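Local structure of tube-forming protein in Mycobacterial Envelpe, TiME (Mycolicibacterium smegmatis, 7CU9) at residues G16-S19 / N20-A24; G131-P135 / A136-W140. The protein probably forms a tube across the mycobacterial outer envelope that is thought to act as a secretion channel. All coordinates share one frame; numbering follows the deposited sequence.

Interaction 1: residues G16-S19 / N20-A24; sequences GSVS and NIVGA
Ser19 and Ala24 meet where helix 15-22 ends, in a glycine-terminated C-cap that resembles a Schellman motif, with a weak 6→1 bond but without the 5→2 bond. Gly23 takes a positive phi of 68° and turns the chain back over the last helical turn, so that Ser19 O collects both Gly23 N (2.9 Å) and, weakly, Ala24 N (3.4 Å). The side chain of Ser19 closes the same turn. Its OG, set opposite the backbone N (chi1 173°), gives its proton to Ala24 O at 2.7 Å, approaching from above the carbonyl plane rather than within it. Ser19 thus holds the two residues after the helix, Gly23 through its carbonyl and Ala24 chiefly through its hydroxyl.

Upstream, the ordinary helical bonds persist, and that from Val22 N to Val18 O is the straightest of them. One turn apart, Val18 CG1 and Val22 CG1 touch loosely at 4.4 Å, and both valines rest on Val82 of strand 77-89. Ile21 swings CG1 to within 3.3 Å of Ser17 O while its side chain reaches Val179 and Leu180 of helix 174-185, so the short helix touches both strand 77-89 and helix 174-185.

The outer side is polar, and there Asn20 packs on Tyr10 of the second subunit. Its CG is turned beside its own backbone N (chi1 -72°), which brings OD1 back along the helix. OD1 accepts protons from two waters: one also donates to Gly16 O (2.8 Å), and the other donates to Ser19 OG, likewise at 2.8 Å.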
loop_
_atom_site.group_PDB
_atom_site.type_symbol
_atom_site.label_atom_id
_atom_site.label_comp_id
_atom_site.label_asym_id
_atom_site.label_seq_id
_atom_site.Cartn_x
_atom_site.Cartn_y
_atom_site.Cartn_z
ATOM N N GLY B 16 -14.079 6.377 0.165
ATOM C CA GLY B 16 -14.166 5.433 1.299
ATOM C C GLY B 16 -13.806 4.016 0.884
ATOM O O GLY B 16 -13.025 3.356 1.587
ATOM N N SER B 17 -14.356 3.552 -0.237
ATOM C CA SER B 17 -14.096 2.211 -0.808
ATOM C C SER B 17 -12.649 2.138 -1.302
ATOM O O SER B 17 -12.000 1.118 -1.064
ATOM C CB SER B 17 -15.077 1.898 -1.900
ATOM O OG SER B 17 -16.389 1.804 -1.363
ATOM N N VAL B 18 -12.163 3.190 -1.960
ATOM C CA VAL B 18 -10.757 3.248 -2.458
ATOM C C VAL B 18 -9.812 3.119 -1.256
ATOM O O VAL B 18 -8.857 2.332 -1.340
ATOM C CB VAL B 18 -10.483 4.521 -3.276
ATOM C CG1 VAL B 18 -9.005 4.659 -3.607
ATOM C CG2 VAL B 18 -11.317 4.550 -4.550
ATOM N N SER B 19 -10.088 3.837 -0.167
ATOM C CA SER B 19 -9.283 3.774 1.081
ATOM C C SER B 19 -9.231 2.329 1.599
ATOM O O SER B 19 -8.136 1.867 1.967
ATOM C CB SER B 19 -9.810 4.721 2.129
ATOM O OG SER B 19 -9.127 4.524 3.362
ATOM N N ASN B 20 -10.374 1.636 1.629
ATOM C CA ASN B 20 -10.480 0.230 2.093
ATOM C C ASN B 20 -9.648 -0.693 1.197
ATOM O O ASN B 20 -9.131 -1.699 1.713
ATOM C CB ASN B 20 -11.933 -0.244 2.145
ATOM C CG ASN B 20 -12.702 0.385 3.285
ATOM O OD1 ASN B 20 -12.110 0.942 4.210
ATOM N ND2 ASN B 20 -14.019 0.296 3.231
ATOM N N ILE B 21 -9.547 -0.383 -0.098
ATOM C CA ILE B 21 -8.847 -1.248 -1.092
ATOM C C ILE B 21 -7.329 -1.036 -1.002
ATOM O O ILE B 21 -6.607 -2.044 -1.031
ATOM C CB ILE B 21 -9.399 -0.996 -2.507
ATOM C CG1 ILE B 21 -10.836 -1.509 -2.617
ATOM C CG2 ILE B 21 -8.495 -1.609 -3.568
ATOM C CD1 ILE B 21 -11.574 -0.998 -3.825
ATOM N N VAL B 22 -6.848 0.208 -0.946
ATOM C CA VAL B 22 -5.379 0.498 -0.947
ATOM C C VAL B 22 -4.807 0.344 0.467
ATOM O O VAL B 22 -3.572 0.222 0.578
ATOM C CB VAL B 22 -5.037 1.879 -1.543
ATOM C CG1 VAL B 22 -5.509 1.991 -2.982
ATOM C CG2 VAL B 22 -5.552 3.039 -0.710
ATOM N N GLY B 23 -5.652 0.353 1.501
ATOM C CA GLY B 23 -5.218 0.263 2.911
ATOM C C GLY B 23 -4.472 1.507 3.357
ATOM O O GLY B 23 -3.390 1.376 3.962
ATOM N N ALA B 24 -5.009 2.683 3.039
ATOM C CA ALA B 24 -4.453 3.992 3.441
ATOM C C ALA B 24 -5.556 5.041 3.397
ATOM O O ALA B 24 -6.555 4.867 2.697
ATOM C CB ALA B 24 -3.299 4.367 2.543
HETATM O O HOH W 1 -13.064 3.958 4.295
HETATM O O HOH W 2 -10.791 3.382 5.285
#

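Interaction 2: residues G131-P135 / A136-W140; sequences GPAGP and ADADW
Residues 131-135 and 136-140 run side by side in nearly opposite directions (164° apart), and Gly134 N closes the turn between them by bonding Asp137 O at 2.8 Å. Pro135 and Ala136 occupy the corner; Pro135 has the backbone angles of position i+1 of a type I turn, whereas Ala136, with phi -145°, departs from those of position i+2.

Next to this bond Ala133 CB and Ala138 CB meet at 3.8 Å, and both alanines press on Tyr99 and Val103 of helix 92-103. Tyr99 OH also hydrogen-bonds Gly134 O, so Tyr99 contacts both alanines and bonds the turn through its hydroxyl as well. Beyond the alanines the two arms part, and water takes over the pairing. Asp139 O receives protons from two waters, one shared with Gly131 O (2.9 Å from that oxygen) and one accepting from Gly131 N. A third water accepts from Asp139 N at 3.0 Å and reaches Pro132 O only weakly.

The acidic side chains look to the neighbouring strand 150-158 instead of across the turn. Asp137 OD2 forms a salt bridge with Arg158, while Asp139 OD1 bonds Thr154 OG1.

One arm, 137-140, is therefore a true strand of the sheet, and the other a loop held to it by a single direct hydrogen bond and bridging waters: a beta-hairpin connection, between strands 123-129 and 137-144, closed at its tip by the direct bond and, farther from the tip, spread apart with waters bridging the two arms.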
loop_
_atom_site.group_PDB
_atom_site.type_symbol
_atom_site.label_atom_id
_atom_site.label_comp_id
_atom_site.label_asym_id
_atom_site.label_seq_id
_atom_site.Cartn_x
_atom_site.Cartn_y
_atom_site.Cartn_z
ATOM N N GLY B 131 3.916 -5.898 -20.506
ATOM C CA GLY B 131 3.889 -7.026 -21.450
ATOM C C GLY B 131 2.872 -6.767 -22.552
ATOM O O GLY B 131 2.144 -5.773 -22.516
ATOM N N PRO B 132 2.791 -7.648 -23.569
ATOM C CA PRO B 132 1.774 -7.523 -24.608
ATOM C C PRO B 132 0.367 -7.594 -24.002
ATOM O O PRO B 132 0.157 -8.336 -23.060
ATOM C CB PRO B 132 2.037 -8.713 -25.542
ATOM C CG PRO B 132 3.463 -9.121 -25.247
ATOM C CD PRO B 132 3.685 -8.796 -23.786
ATOM N N ALA B 133 -0.556 -6.800 -24.543
ATOM C CA ALA B 133 -1.979 -6.791 -24.146
ATOM C C ALA B 133 -2.592 -8.168 -24.418
ATOM O O ALA B 133 -2.190 -8.822 -25.409
ATOM C CB ALA B 133 -2.708 -5.705 -24.889
ATOM N N GLY B 134 -3.519 -8.586 -23.560
ATOM C CA GLY B 134 -4.383 -9.754 -23.790
ATOM C C GLY B 134 -5.553 -9.390 -24.698
ATOM O O GLY B 134 -5.659 -8.255 -25.169
ATOM N N PRO B 135 -6.448 -10.358 -24.991
ATOM C CA PRO B 135 -7.643 -10.091 -25.790
ATOM C C PRO B 135 -8.578 -9.037 -25.177
ATOM O O PRO B 135 -9.228 -8.323 -25.932
ATOM C CB PRO B 135 -8.370 -11.445 -25.842
ATOM C CG PRO B 135 -7.299 -12.469 -25.536
ATOM C CD PRO B 135 -6.310 -11.777 -24.626
ATOM N N ALA B 136 -8.649 -8.979 -23.844
ATOM C CA ALA B 136 -9.630 -8.137 -23.117
ATOM C C ALA B 136 -9.046 -7.565 -21.822
ATOM O O ALA B 136 -9.819 -7.009 -21.029
ATOM C CB ALA B 136 -10.870 -8.951 -22.845
ATOM N N ASP B 137 -7.730 -7.673 -21.633
ATOM C CA ASP B 137 -7.029 -7.209 -20.411
ATOM C C ASP B 137 -5.656 -6.687 -20.820
ATOM O O ASP B 137 -4.898 -7.451 -21.433
ATOM C CB ASP B 137 -6.888 -8.331 -19.385
ATOM C CG ASP B 137 -8.210 -8.851 -18.859
ATOM O OD1 ASP B 137 -8.857 -9.650 -19.574
ATOM O OD2 ASP B 137 -8.575 -8.465 -17.739
ATOM N N ALA B 138 -5.355 -5.435 -20.491
ATOM C CA ALA B 138 -4.046 -4.805 -20.766
ATOM C C ALA B 138 -3.568 -4.107 -19.494
ATOM O O ALA B 138 -4.299 -3.246 -18.969
ATOM C CB ALA B 138 -4.145 -3.856 -21.930
ATOM N N ASP B 139 -2.386 -4.484 -19.019
ATOM C CA ASP B 139 -1.769 -3.907 -17.802
ATOM C C ASP B 139 -0.461 -3.237 -18.196
ATOM O O ASP B 139 0.215 -3.701 -19.139
ATOM C CB ASP B 139 -1.525 -4.970 -16.735
ATOM C CG ASP B 139 -2.795 -5.596 -16.187
ATOM O OD1 ASP B 139 -3.893 -5.149 -16.575
ATOM O OD2 ASP B 139 -2.666 -6.535 -15.390
ATOM N N TRP B 140 -0.109 -2.172 -17.494
ATOM C CA TRP B 140 1.206 -1.523 -17.676
ATOM C C TRP B 140 1.532 -0.715 -16.429
ATOM O O TRP B 140 0.634 -0.497 -15.590
ATOM C CB TRP B 140 1.227 -0.658 -18.936
ATOM C CG TRP B 140 0.323 0.536 -18.878
ATOM C CD1 TRP B 140 0.616 1.770 -18.376
ATOM C CD2 TRP B 140 -1.023 0.613 -19.371
ATOM N NE1 TRP B 140 -0.457 2.610 -18.521
ATOM C CE2 TRP B 140 -1.479 1.924 -19.121
ATOM C CE3 TRP B 140 -1.880 -0.295 -20.000
ATOM C CZ2 TRP B 140 -2.751 2.352 -19.497
ATOM C CZ3 TRP B 140 -3.141 0.128 -20.361
ATOM C CH2 TRP B 140 -3.569 1.432 -20.110
HETATM O O HOH W 3 -0.223 -4.165 -21.917
HETATM O O HOH W 4 1.845 -5.914 -18.492
HETATM O O HOH W 5 -1.042 -6.775 -20.311
#

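Interactions 1 and 2 sit in distant parts of the same PknH-like domain, their centres 25 Å apart and their nearest atoms about 14 Å apart, with no touch between them. The large antiparallel sheet joins them: helix 15-22 leans on strand 77-89, whereas residues 137-140 start strand 137-144, and strands 161-169 and 150-158 lie between those two. Each contact also meets a long helix, 174-185 for interaction 1 and 92-103 for interaction 2. They differ in their surroundings, since Asn20 in interaction 1 packs on the second subunit, while no other chain of the assembly touches residues 131-140. Water bridges polar atoms in both.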